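Local coordinates for uncharacterized protein DUF849 with a TIM barrel fold (Burkholderia xenovorans LB400, PDB 3E49), which is probably a zinc-dependent beta-keto acid cleavage enzyme with a TIM-barrel fold, named for cleavage of 3-keto-5-aminohexanoate, at residues Val34-Ala37 and Ser38-Ala41; Ala275-Arg278 and Lys279-Val283. All coordinates share one frame; numbering follows the deposited sequence.

How the contacts relate
Contact 1 lies on helix 31-44 and contact 2 on helix 273-286, so one comes early and the other late in the chain. Their centres are about 16 Å apart. Helix 31-44 links the parallel strands 10-13 and 48-54, while helix 273-286 follows strand 253-256, which pairs in parallel with 10-13 and so closes the barrel. The two helices meet at that closure, where Ala41 O packs 4.1 Å from Val277 CG2 and Arg281 of contact 2 bonds Ala44 O at the end of contact 1's helix. Both helices pack outside the strands that bring the zinc ligands together: His50 and His52 belong to strand 48-54, and Glu259 follows strand 253-256.

Contact 1. Residues Val34-Ala37 and Ser38-Ala41; sequences VAQA and SIGA
Ser38 turns back on Val34, one helical turn earlier, and grips its carbonyl twice. Ser38 OG donates to Val34 O at 2.7 Å, and Ser38 N reaches the same oxygen at 2.9 Å from the opposite face of the carbonyl plane. A chi1 of -56° puts OG beside its own backbone N, close to the carbonyl one turn back, which it meets 35° out of the plane. Serine suits this buried place because it is small and its hydroxyl finds an acceptor within its own helix. Packing is also close where Ile39 lays its CG1 branch back along the helix, Ile39 CG1 lying 3.2 Å from Ala35 O, the oxygen that accepts from Ile39 N at 2.8 Å. Ala41, whose small methyl CB lies 3.5 Å from Ala37 O, lets the helix sit close against Ile49.

The solvent side is looser. Exposed Gln36, bent at chi2, touches lightly: its OE1 is 4.0 Å from Ile39 CD1, a polar end suited to the surface. Within the beta-alpha-beta unit 10-13, 31-44 and 48-54, Ser38 and Val34 press on Leu51 of the strand carrying zinc ligands His50 and His52, while Ala35 and Ile39 touch helix 71-78.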
loop_
_atom_site.group_PDB
_atom_site.type_symbol
_atom_site.label_atom_id
_atom_site.label_comp_id
_atom_site.label_asym_id
_atom_site.label_seq_id
_atom_site.Cartn_x
_atom_site.Cartn_y
_atom_site.Cartn_z
ATOM N N VAL A 34 -27.781 9.801 29.016
ATOM C CA VAL A 34 -26.909 8.712 28.584
ATOM C C VAL A 34 -27.721 7.477 28.283
ATOM O O VAL A 34 -27.548 6.815 27.235
ATOM C CB VAL A 34 -25.796 8.445 29.600
ATOM C CG1 VAL A 34 -25.103 7.101 29.329
ATOM C CG2 VAL A 34 -24.792 9.617 29.569
ATOM N N ALA A 35 -28.644 7.162 29.180
ATOM C CA ALA A 35 -29.487 6.014 28.972
ATOM C C ALA A 35 -30.386 6.162 27.758
ATOM O O ALA A 35 -30.507 5.216 26.952
ATOM C CB ALA A 35 -30.337 5.692 30.290
ATOM N N GLN A 36 -31.055 7.304 27.613
ATOM C CA GLN A 36 -31.931 7.444 26.450
ATOM C C GLN A 36 -31.094 7.442 25.154
ATOM O O GLN A 36 -31.558 6.946 24.150
ATOM C CB GLN A 36 -32.865 8.680 26.515
ATOM C CG GLN A 36 -33.960 8.589 27.622
ATOM C CD GLN A 36 -34.749 7.260 27.611
ATOM O OE1 GLN A 36 -34.744 6.509 28.604
ATOM N NE2 GLN A 36 -35.379 6.949 26.481
ATOM N N ALA A 37 -29.893 8.013 25.191
ATOM C CA ALA A 37 -28.977 8.032 24.036
ATOM C C ALA A 37 -28.656 6.591 23.616
ATOM O O ALA A 37 -28.704 6.241 22.432
ATOM C CB ALA A 37 -27.723 8.779 24.386
ATOM N N SER A 38 -28.393 5.758 24.627
ATOM C CA SER A 38 -28.031 4.352 24.462
ATOM C C SER A 38 -29.183 3.489 23.997
ATOM O O SER A 38 -29.050 2.663 23.096
ATOM C CB SER A 38 -27.436 3.817 25.759
ATOM O OG SER A 38 -26.323 4.601 26.173
ATOM N N ILE A 39 -30.362 3.703 24.547
ATOM C CA ILE A 39 -31.495 2.941 24.093
ATOM C C ILE A 39 -31.931 3.325 22.695
ATOM O O ILE A 39 -32.295 2.474 21.904
ATOM C CB ILE A 39 -32.674 3.067 25.113
ATOM C CG1 ILE A 39 -32.203 2.517 26.482
ATOM C CG2 ILE A 39 -33.858 2.359 24.581
ATOM C CD1 ILE A 39 -33.035 2.998 27.710
ATOM N N GLY A 40 -31.881 4.615 22.360
ATOM C CA GLY A 40 -32.204 5.061 21.009
ATOM C C GLY A 40 -31.235 4.509 19.963
ATOM O O GLY A 40 -31.645 4.162 18.878
ATOM N N ALA A 41 -29.962 4.415 20.311
ATOM C CA ALA A 41 -28.927 3.862 19.424
ATOM C C ALA A 41 -29.197 2.409 19.144
ATOM O O ALA A 41 -29.163 1.976 17.988
ATOM C CB ALA A 41 -27.515 4.063 20.026
#

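Contact 2. Residues Ala275-Arg278 and Lys279-Val283; sequences AQVR and KIRQV
Arg281 leans back over the carbonyl of Val277, the residue one turn earlier in helix 273-286. Its backbone N donates to Val277 O at 3.0 Å, and the start of the side chain lies against the same oxygen. Arg281 CB stands 3.3 Å from Val277 O. Arg281 CG comes to 3.1 Å from Val277 O, placed there by a first torsion of -74° that sets it beside its own backbone N. Arg281 CD, still 3.7 Å from Val277 O, also touches Val277 CG1 at 4.1 Å, the two side chains crossing at a slant. A bend at chi3 (57°) then turns the guanidinium away, and NH1 donates to the carbonyl oxygen of Ala44, at the end of helix 31-44. Arginine suits this border because its aliphatic stem can pack on valine while its charged end ties two helices together.

In this TIM barrel the helix packs on the outside of the parallel sheet, and its hydrophobic residues face inward: Val277 touches Ile10 and Val256 of adjoining strands, and Ile280 fits between Val256 and helix 240-248. Ile280 CG2 also rests 3.4 Å from Val277 O. Buried Gln276 donates through NE2 to the backbone oxygens of Ser261 and Trp263, while OE1 accepts weak bonds from Gly257 N and Gln240 NE2.

On another side, lysine suits position 279 because its long chain carries Lys279 NZ to Gln282 OE1 at 3.0 Å and to the backbone oxygen of Glu285 of the second subunit. Arg278 folds back along the exposed side, one face of its guanidinium lying against Ala275 CA, 3.5 Å above the plane and off toward the rim.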
loop_
_atom_site.group_PDB
_atom_site.type_symbol
_atom_site.label_atom_id
_atom_site.label_comp_id
_atom_site.label_asym_id
_atom_site.label_seq_id
_atom_site.Cartn_x
_atom_site.Cartn_y
_atom_site.Cartn_z
ATOM N N ALA A 275 -29.281 9.130 15.162
ATOM C CA ALA A 275 -29.250 9.725 13.845
ATOM C C ALA A 275 -28.035 9.180 13.080
ATOM O O ALA A 275 -28.138 8.850 11.895
ATOM C CB ALA A 275 -29.150 11.246 13.971
ATOM N N GLN A 276 -26.899 9.078 13.779
ATOM C CA GLN A 276 -25.648 8.575 13.193
ATOM C C GLN A 276 -25.698 7.095 12.875
ATOM O O GLN A 276 -25.112 6.657 11.864
ATOM C CB GLN A 276 -24.477 8.890 14.114
ATOM C CG GLN A 276 -24.163 10.369 14.205
ATOM C CD GLN A 276 -22.983 10.663 15.105
ATOM O OE1 GLN A 276 -22.559 9.798 15.856
ATOM N NE2 GLN A 276 -22.417 11.871 14.994
ATOM N N VAL A 277 -26.409 6.315 13.707
ATOM C CA VAL A 277 -26.585 4.898 13.435
ATOM C C VAL A 277 -27.401 4.788 12.154
ATOM O O VAL A 277 -27.129 3.945 11.285
ATOM C CB VAL A 277 -27.280 4.149 14.613
ATOM C CG1 VAL A 277 -27.586 2.704 14.235
ATOM C CG2 VAL A 277 -26.433 4.189 15.909
ATOM N N ARG A 278 -28.421 5.622 12.018
ATOM C CA ARG A 278 -29.247 5.588 10.790
ATOM C C ARG A 278 -28.462 5.960 9.551
ATOM O O ARG A 278 -28.662 5.384 8.489
ATOM C CB ARG A 278 -30.483 6.487 10.921
ATOM C CG ARG A 278 -31.521 5.934 11.892
ATOM C CD ARG A 278 -32.852 6.677 11.839
ATOM N NE ARG A 278 -32.759 8.049 12.299
ATOM C CZ ARG A 278 -32.864 8.446 13.551
ATOM N NH1 ARG A 278 -33.092 7.572 14.526
ATOM N NH2 ARG A 278 -32.751 9.736 13.820
ATOM N N LYS A 279 -27.562 6.913 9.681
ATOM C CA LYS A 279 -26.781 7.364 8.537
ATOM C C LYS A 279 -25.876 6.247 8.029
ATOM O O LYS A 279 -25.877 5.953 6.850
ATOM C CB LYS A 279 -25.980 8.619 8.882
ATOM C CG LYS A 279 -25.564 9.485 7.693
ATOM C CD LYS A 279 -26.814 10.058 7.021
ATOM C CE LYS A 279 -26.509 10.956 5.849
ATOM N NZ LYS A 279 -27.716 11.070 4.927
ATOM N N ILE A 280 -25.153 5.575 8.912
ATOM C CA ILE A 280 -24.275 4.485 8.475
ATOM C C ILE A 280 -25.104 3.321 7.963
ATOM O O ILE A 280 -24.684 2.596 7.071
ATOM C CB ILE A 280 -23.221 4.058 9.536
ATOM C CG1 ILE A 280 -22.068 3.270 8.846
ATOM C CG2 ILE A 280 -23.887 3.267 10.772
ATOM C CD1 ILE A 280 -21.253 4.076 7.735
ATOM N N ARG A 281 -26.307 3.161 8.497
ATOM C CA ARG A 281 -27.171 2.134 8.002
ATOM C C ARG A 281 -27.645 2.351 6.553
ATOM O O ARG A 281 -27.880 1.390 5.844
ATOM C CB ARG A 281 -28.322 1.862 8.979
ATOM C CG ARG A 281 -27.857 1.118 10.181
ATOM C CD ARG A 281 -29.062 0.754 10.992
ATOM N NE ARG A 281 -29.996 -0.020 10.186
ATOM C CZ ARG A 281 -31.302 -0.086 10.413
ATOM N NH1 ARG A 281 -31.861 0.619 11.370
ATOM N NH2 ARG A 281 -32.063 -0.796 9.629
ATOM N N GLN A 282 -27.665 3.593 6.073
ATOM C CA GLN A 282 -27.998 3.872 4.671
ATOM C C GLN A 282 -26.933 3.235 3.769
ATOM O O GLN A 282 -27.246 2.620 2.747
ATOM C CB GLN A 282 -28.019 5.394 4.432
ATOM C CG GLN A 282 -29.226 6.106 5.048
ATOM C CD GLN A 282 -29.342 7.597 4.674
ATOM O OE1 GLN A 282 -28.360 8.258 4.310
ATOM N NE2 GLN A 282 -30.556 8.131 4.789
ATOM N N VAL A 283 -25.680 3.391 4.169
ATOM C CA VAL A 283 -24.528 2.759 3.491
ATOM C C VAL A 283 -24.586 1.245 3.593
ATOM O O VAL A 283 -24.484 0.515 2.592
ATOM C CB VAL A 283 -23.201 3.304 4.022
ATOM C CG1 VAL A 283 -21.996 2.587 3.320
ATOM C CG2 VAL A 283 -23.157 4.825 3.825
#